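PDB 3OQV: Cyclo(L-leucyl-L-phenylalanyl) synthase from Streptomyces noursei, which catalyses the ATP-independent formation of cyclo(L-phenylalanyl-L-leucyl) from phenylalanyl-tRNA and leucyl-tRNA, a step in the biosynthesis of the antibacterial peptide albonoursin. Local coordinates for residues G39-F43 / H203-P207; V67-E73 / N177-E182. All coordinates share one frame. Residues are numbered along the deposited sequence.

Interaction 1 (G39-F43 / H203-P207)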
loop_
_atom_site.group_PDB
_atom_site.type_symbol
_atom_site.label_atom_id
_atom_site.label_comp_id
_atom_site.label_asym_id
_atom_site.label_seq_id
_atom_site.Cartn_x
_atom_site.Cartn_y
_atom_site.Cartn_z
ATOM N N GLY A 39 -2.107 -2.420 8.683
ATOM C CA GLY A 39 -2.101 -3.849 9.008
ATOM C C GLY A 39 -0.720 -4.484 9.102
ATOM O O GLY A 39 -0.466 -5.297 9.988
ATOM N N ASN A 40 0.170 -4.119 8.182
ATOM C CA ASN A 40 1.256 -5.009 7.747
ATOM C C ASN A 40 2.387 -5.103 8.776
ATOM O O ASN A 40 3.192 -4.180 8.903
ATOM C CB ASN A 40 1.817 -4.532 6.403
ATOM C CG ASN A 40 2.986 -5.373 5.920
ATOM O OD1 ASN A 40 3.433 -6.294 6.609
ATOM N ND2 ASN A 40 3.494 -5.055 4.725
ATOM N N SER A 41 2.428 -6.195 9.537
ATOM C CA SER A 41 3.276 -6.229 10.727
ATOM C C SER A 41 4.754 -6.410 10.365
ATOM O O SER A 41 5.633 -6.305 11.221
ATOM C CB SER A 41 2.813 -7.306 11.711
ATOM O OG SER A 41 2.862 -8.593 11.126
ATOM N N TYR A 42 5.024 -6.623 9.080
ATOM C CA TYR A 42 6.374 -6.525 8.555
ATOM C C TYR A 42 7.037 -5.223 8.971
ATOM O O TYR A 42 8.240 -5.188 9.231
ATOM C CB TYR A 42 6.359 -6.632 7.036
ATOM C CG TYR A 42 6.651 -8.020 6.529
ATOM C CD1 TYR A 42 5.619 -8.883 6.168
ATOM C CD2 TYR A 42 7.961 -8.471 6.399
ATOM C CE1 TYR A 42 5.887 -10.159 5.687
ATOM C CE2 TYR A 42 8.239 -9.742 5.921
ATOM C CZ TYR A 42 7.200 -10.581 5.570
ATOM O OH TYR A 42 7.476 -11.843 5.105
ATOM N N PHE A 43 6.250 -4.151 9.021
ATOM C CA PHE A 43 6.789 -2.801 9.201
ATOM C C PHE A 43 6.941 -2.422 10.678
ATOM O O PHE A 43 6.336 -1.464 11.166
ATOM C CB PHE A 43 5.960 -1.764 8.426
ATOM C CG PHE A 43 6.263 -1.736 6.947
ATOM C CD1 PHE A 43 7.434 -1.165 6.476
ATOM C CD2 PHE A 43 5.420 -2.357 6.043
ATOM C CE1 PHE A 43 7.730 -1.162 5.106
ATOM C CE2 PHE A 43 5.710 -2.377 4.688
ATOM C CZ PHE A 43 6.863 -1.767 4.216
ATOM N N HIS A 203 6.169 -7.368 0.541
ATOM C CA HIS A 203 6.527 -8.569 1.307
ATOM C C HIS A 203 5.615 -9.735 0.929
ATOM O O HIS A 203 4.501 -9.518 0.450
ATOM C CB HIS A 203 6.422 -8.263 2.806
ATOM C CG HIS A 203 7.310 -7.139 3.252
ATOM N ND1 HIS A 203 6.889 -5.826 3.296
ATOM C CD2 HIS A 203 8.603 -7.130 3.659
ATOM C CE1 HIS A 203 7.878 -5.060 3.723
ATOM N NE2 HIS A 203 8.927 -5.828 3.959
ATOM N N ILE A 204 6.105 -10.963 1.080
ATOM C CA ILE A 204 5.290 -12.150 0.795
ATOM C C ILE A 204 4.069 -12.199 1.700
ATOM O O ILE A 204 4.094 -11.688 2.817
ATOM C CB ILE A 204 6.090 -13.484 0.942
ATOM C CG1 ILE A 204 6.388 -13.786 2.414
ATOM C CG2 ILE A 204 7.374 -13.456 0.104
ATOM C CD1 ILE A 204 7.147 -15.090 2.648
ATOM N N ASP A 205 3.004 -12.823 1.217
ATOM C CA ASP A 205 1.855 -13.131 2.061
ATOM C C ASP A 205 1.015 -11.885 2.330
ATOM O O ASP A 205 0.146 -11.895 3.201
ATOM C CB ASP A 205 2.305 -13.749 3.394
ATOM C CG ASP A 205 2.872 -15.154 3.230
ATOM O OD1 ASP A 205 2.684 -15.751 2.147
ATOM O OD2 ASP A 205 3.521 -15.657 4.179
ATOM N N THR A 206 1.279 -10.808 1.601
ATOM C CA THR A 206 0.457 -9.613 1.747
ATOM C C THR A 206 -0.597 -9.530 0.649
ATOM O O THR A 206 -0.498 -10.233 -0.362
ATOM C CB THR A 206 1.314 -8.324 1.785
ATOM O OG1 THR A 206 2.092 -8.223 0.587
ATOM C CG2 THR A 206 2.248 -8.353 2.978
ATOM N N PRO A 207 -1.631 -8.696 0.854
ATOM C CA PRO A 207 -2.756 -8.719 -0.074
ATOM C C PRO A 207 -2.398 -8.440 -1.545
ATOM O O PRO A 207 -3.057 -8.965 -2.439
ATOM C CB PRO A 207 -3.680 -7.636 0.480
ATOM C CG PRO A 207 -3.468 -7.741 1.977
ATOM C CD PRO A 207 -1.971 -7.994 2.111
HETATM O O HOH W 1 8.781 -11.078 2.201
#

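Interaction 2 (V67-E73 / N177-E182). With DTD (dithiane diol), chain B; PO4 (phosphate ion), chain C; PO4 (phosphate ion), chain D.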
loop_
_atom_site.group_PDB
_atom_site.type_symbol
_atom_site.label_atom_id
_atom_site.label_comp_id
_atom_site.label_asym_id
_atom_site.label_seq_id
_atom_site.Cartn_x
_atom_site.Cartn_y
_atom_site.Cartn_z
ATOM N N VAL A 67 -1.061 3.968 4.315
ATOM C CA VAL A 67 -2.457 3.892 3.894
ATOM C C VAL A 67 -3.367 4.215 5.075
ATOM O O VAL A 67 -3.524 3.412 5.994
ATOM C CB VAL A 67 -2.794 2.505 3.355
ATOM C CG1 VAL A 67 -4.222 2.495 2.802
ATOM C CG2 VAL A 67 -1.799 2.121 2.272
ATOM N N ASP A 68 -3.943 5.409 5.050
ATOM C CA ASP A 68 -4.703 5.931 6.175
ATOM C C ASP A 68 -6.194 5.962 5.847
ATOM O O ASP A 68 -7.000 6.375 6.670
ATOM C CB ASP A 68 -4.197 7.323 6.583
ATOM C CG ASP A 68 -4.288 8.347 5.454
ATOM O OD1 ASP A 68 -4.157 7.975 4.267
ATOM O OD2 ASP A 68 -4.449 9.547 5.765
ATOM N N THR A 69 -6.562 5.434 4.682
ATOM C CA THR A 69 -7.897 5.658 4.124
ATOM C C THR A 69 -8.771 4.416 4.258
ATOM O O THR A 69 -8.295 3.291 4.057
ATOM C CB THR A 69 -7.816 6.043 2.633
ATOM O OG1 THR A 69 -6.881 5.185 1.971
ATOM C CG2 THR A 69 -7.351 7.483 2.489
ATOM N N HIS A 70 -10.051 4.626 4.570
ATOM C CA HIS A 70 -11.071 3.574 4.488
ATOM C C HIS A 70 -10.976 2.532 5.600
ATOM O O HIS A 70 -11.723 1.556 5.601
ATOM C CB HIS A 70 -11.049 2.890 3.114
ATOM C CG HIS A 70 -11.422 3.801 1.981
ATOM N ND1 HIS A 70 -12.631 4.461 1.926
ATOM C CD2 HIS A 70 -10.718 4.217 0.897
ATOM C CE1 HIS A 70 -12.671 5.216 0.841
ATOM N NE2 HIS A 70 -11.524 5.084 0.198
ATOM N N ILE A 71 -10.042 2.719 6.529
ATOM C CA ILE A 71 -9.849 1.757 7.613
ATOM C C ILE A 71 -11.067 1.711 8.519
ATOM O O ILE A 71 -11.464 0.642 8.981
ATOM C CB ILE A 71 -8.604 2.080 8.467
ATOM C CG1 ILE A 71 -7.336 2.096 7.601
ATOM C CG2 ILE A 71 -8.459 1.062 9.598
ATOM C CD1 ILE A 71 -6.166 2.840 8.253
ATOM N N ASP A 72 -11.668 2.872 8.762
ATOM C CA ASP A 72 -12.796 2.960 9.687
ATOM C C ASP A 72 -13.985 2.113 9.231
ATOM O O ASP A 72 -14.649 1.471 10.048
ATOM C CB ASP A 72 -13.202 4.422 9.927
ATOM C CG ASP A 72 -13.578 5.154 8.644
ATOM O OD1 ASP A 72 -13.037 4.829 7.560
ATOM O OD2 ASP A 72 -14.422 6.070 8.728
ATOM N N GLU A 73 -14.205 2.051 7.920
ATOM C CA GLU A 73 -15.291 1.249 7.357
ATOM C C GLU A 73 -15.164 -0.230 7.703
ATOM O O GLU A 73 -16.162 -0.935 7.830
ATOM C CB GLU A 73 -15.347 1.408 5.837
ATOM C CG GLU A 73 -15.722 2.796 5.388
ATOM C CD GLU A 73 -15.295 3.071 3.957
ATOM O OE1 GLU A 73 -15.524 2.201 3.086
ATOM O OE2 GLU A 73 -14.713 4.150 3.711
ATOM N N ASN A 177 -13.578 -0.517 -1.319
ATOM C CA ASN A 177 -13.234 0.898 -1.211
ATOM C C ASN A 177 -11.745 1.073 -0.936
ATOM O O ASN A 177 -11.087 1.945 -1.507
ATOM C CB ASN A 177 -14.032 1.553 -0.083
ATOM C CG ASN A 177 -15.495 1.705 -0.421
ATOM O OD1 ASN A 177 -15.877 1.642 -1.581
ATOM N ND2 ASN A 177 -16.310 1.970 0.585
ATOM N N TYR A 178 -11.252 0.275 0.005
ATOM C CA TYR A 178 -9.862 0.300 0.435
ATOM C C TYR A 178 -8.938 -0.053 -0.736
ATOM O O TYR A 178 -7.936 0.618 -0.983
ATOM C CB TYR A 178 -9.692 -0.710 1.580
ATOM C CG TYR A 178 -8.320 -0.736 2.208
ATOM C CD1 TYR A 178 -8.006 0.097 3.281
ATOM C CD2 TYR A 178 -7.357 -1.626 1.767
ATOM C CE1 TYR A 178 -6.742 0.081 3.851
ATOM C CE2 TYR A 178 -6.090 -1.651 2.334
ATOM C CZ TYR A 178 -5.791 -0.796 3.373
ATOM O OH TYR A 178 -4.535 -0.833 3.945
ATOM N N VAL A 179 -9.287 -1.105 -1.461
ATOM C CA VAL A 179 -8.401 -1.631 -2.492
ATOM C C VAL A 179 -8.420 -0.727 -3.731
ATOM O O VAL A 179 -7.368 -0.442 -4.303
ATOM C CB VAL A 179 -8.780 -3.068 -2.881
ATOM C CG1 VAL A 179 -8.222 -3.425 -4.279
ATOM C CG2 VAL A 179 -8.272 -4.063 -1.818
ATOM N N LEU A 180 -9.599 -0.235 -4.107
ATOM C CA LEU A 180 -9.703 0.714 -5.217
ATOM C C LEU A 180 -8.953 2.026 -4.986
ATOM O O LEU A 180 -8.514 2.646 -5.945
ATOM C CB LEU A 180 -11.168 1.003 -5.582
ATOM C CG LEU A 180 -11.925 -0.202 -6.141
ATOM C CD1 LEU A 180 -13.331 0.186 -6.580
ATOM C CD2 LEU A 180 -11.156 -0.862 -7.285
ATOM N N ALA A 181 -8.890 2.491 -3.735
ATOM C CA ALA A 181 -8.046 3.634 -3.385
ATOM C C ALA A 181 -6.552 3.364 -3.632
ATOM O O ALA A 181 -5.800 4.281 -3.956
ATOM C CB ALA A 181 -8.291 4.075 -1.921
ATOM N N GLU A 182 -6.126 2.121 -3.417
ATOM C CA GLU A 182 -4.716 1.718 -3.555
ATOM C C GLU A 182 -4.336 1.446 -5.007
ATOM O O GLU A 182 -3.155 1.455 -5.367
ATOM C CB GLU A 182 -4.457 0.448 -2.737
ATOM C CG GLU A 182 -4.475 0.675 -1.224
ATOM C CD GLU A 182 -3.956 -0.529 -0.455
ATOM O OE1 GLU A 182 -4.260 -1.665 -0.862
ATOM O OE2 GLU A 182 -3.197 -0.352 0.522
HETATM S S1 DTD B . 0.137 -0.542 -2.750
HETATM C C1 DTD B . 0.255 -2.199 -2.163
HETATM C C2 DTD B . 1.122 -2.186 -0.911
HETATM O O2 DTD B . 1.662 -3.494 -0.678
HETATM C C3 DTD B . 0.293 -1.697 0.274
HETATM O O3 DTD B . 0.732 -2.300 1.499
HETATM C C4 DTD B . 0.374 -0.180 0.398
HETATM S S4 DTD B . -0.080 0.602 -1.120
HETATM P P PO4 C . -2.785 -3.526 1.963
HETATM O O1 PO4 C . -3.526 -4.083 3.157
HETATM O O2 PO4 C . -2.676 -2.023 2.120
HETATM O O3 PO4 C . -1.423 -4.157 1.861
HETATM O O4 PO4 C . -3.583 -3.846 0.714
HETATM P P PO4 D . -12.054 7.669 -2.082
HETATM O O1 PO4 D . -10.890 6.760 -1.737
HETATM O O2 PO4 D . -13.151 6.821 -2.683
HETATM O O3 PO4 D . -12.553 8.377 -0.844
HETATM O O4 PO4 D . -11.603 8.713 -3.074
HETATM O O HOH W 2 -4.068 0.443 6.058
HETATM O O HOH W 3 -7.385 2.637 1.295
#

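Interaction 1 (G39-F43 / H203-P207)
Asn40, which by similarity binds substrate and could be critical in catalysis, folds its own loop before it reaches across. Its OD1 accepts from Tyr42 N at 3.0 Å, which makes an Asx turn, and Phe43 N donates to Asn40 O at 3.1 Å. The amide end then packs near the second loop, with Asn40 ND2 3.8 Å from His203 ND1 and 3.9 Å from Thr206 CG2. Tyr42 carries much of the contact: its ring forms an offset stack with that of His203 (centroids 4.1 Å apart, planes at 20°), and His203 CB makes a CH-pi contact 3.4 Å from the tyrosine centroid. A water lies 3.3 Å from Tyr42 OH and accepts from Ile204 N at 2.9 Å. Phe43 completes the aromatic cluster, since the edge of His203 faces its ring in an offset edge-to-face pair (centroids 5.0 Å, planes at 86°). In the other loop, His203 to Thr206 form a type II beta turn, and Thr206 OG1 donates to His203 O at 2.7 Å. The contact thus joins two loops that follow neighbouring parallel strands, 29-37 and 198-202; Phe43 packs on Ile34, Ile36 and helix 45-58, while Pro207 packs on Met152, Ala155 and Val156 of helix 143-158.

Interaction 2 (V67-E73 / N177-E182)
The m rotamer of His70 (chi1 -65°, chi2 -58°) lays its imidazole against helix 169-193: Asn177 CB sits over the ring face, 4.0 Å from the centroid, and Ala181 CB is 3.7 Å from His70 CD2. Both ring nitrogens donate, His70 ND1 to Glu73 OE2 at 2.8 Å and His70 NE2 to O1 of the chain D phosphate at 2.6 Å. Glu73, also m at chi1, turns its other oxygen to the helix, where Glu73 OE1 accepts from Asn177 ND2 at 2.6 Å (angle 173°). Tyr178 is t at chi1, which extends its ring past Thr69 to Val67; Val67 CG1 lies 3.6 Å from Tyr178 CE1. One water links Val67 O (3.0 Å) with Tyr178 OH (2.5 Å); a second donates to Thr69 O (3.0 Å) and Tyr178 O (3.1 Å) and lies 2.7 Å from Thr69 OG1. Glu182 OE2 and Val67 CG2 approach dithiane diol C4 at 3.6 and 3.7 Å; both residues line its pocket, and Glu182, like Tyr178, probably binds substrate. The contact joins the end of strand 59-67 and the start of helix 71-78 to helix 169-193, with helix 119-122 touching Val67 and Thr69, and helix 143-158 touching Tyr178 and Glu182.

Overall arrangement
Both contacts are partly buried and lie at ends of strands of the parallel Rossmann-type sheet, where the active site gathers; their centres are 16 Å apart, and their nearest atoms, about 6 Å apart, do not touch. Interaction 1 pairs two loops through stacked rings and covers 276 Å². Interaction 2 sets a loop and helix start against a helix and covers 372 Å². Each has water between its segments, but only interaction 2 has a direct hydrogen bond across them, Asn177 to Glu73. The inferred nucleophile Ser37 relates them, its side chain lying close to that of Asn40 and about 4 Å from that of Tyr178.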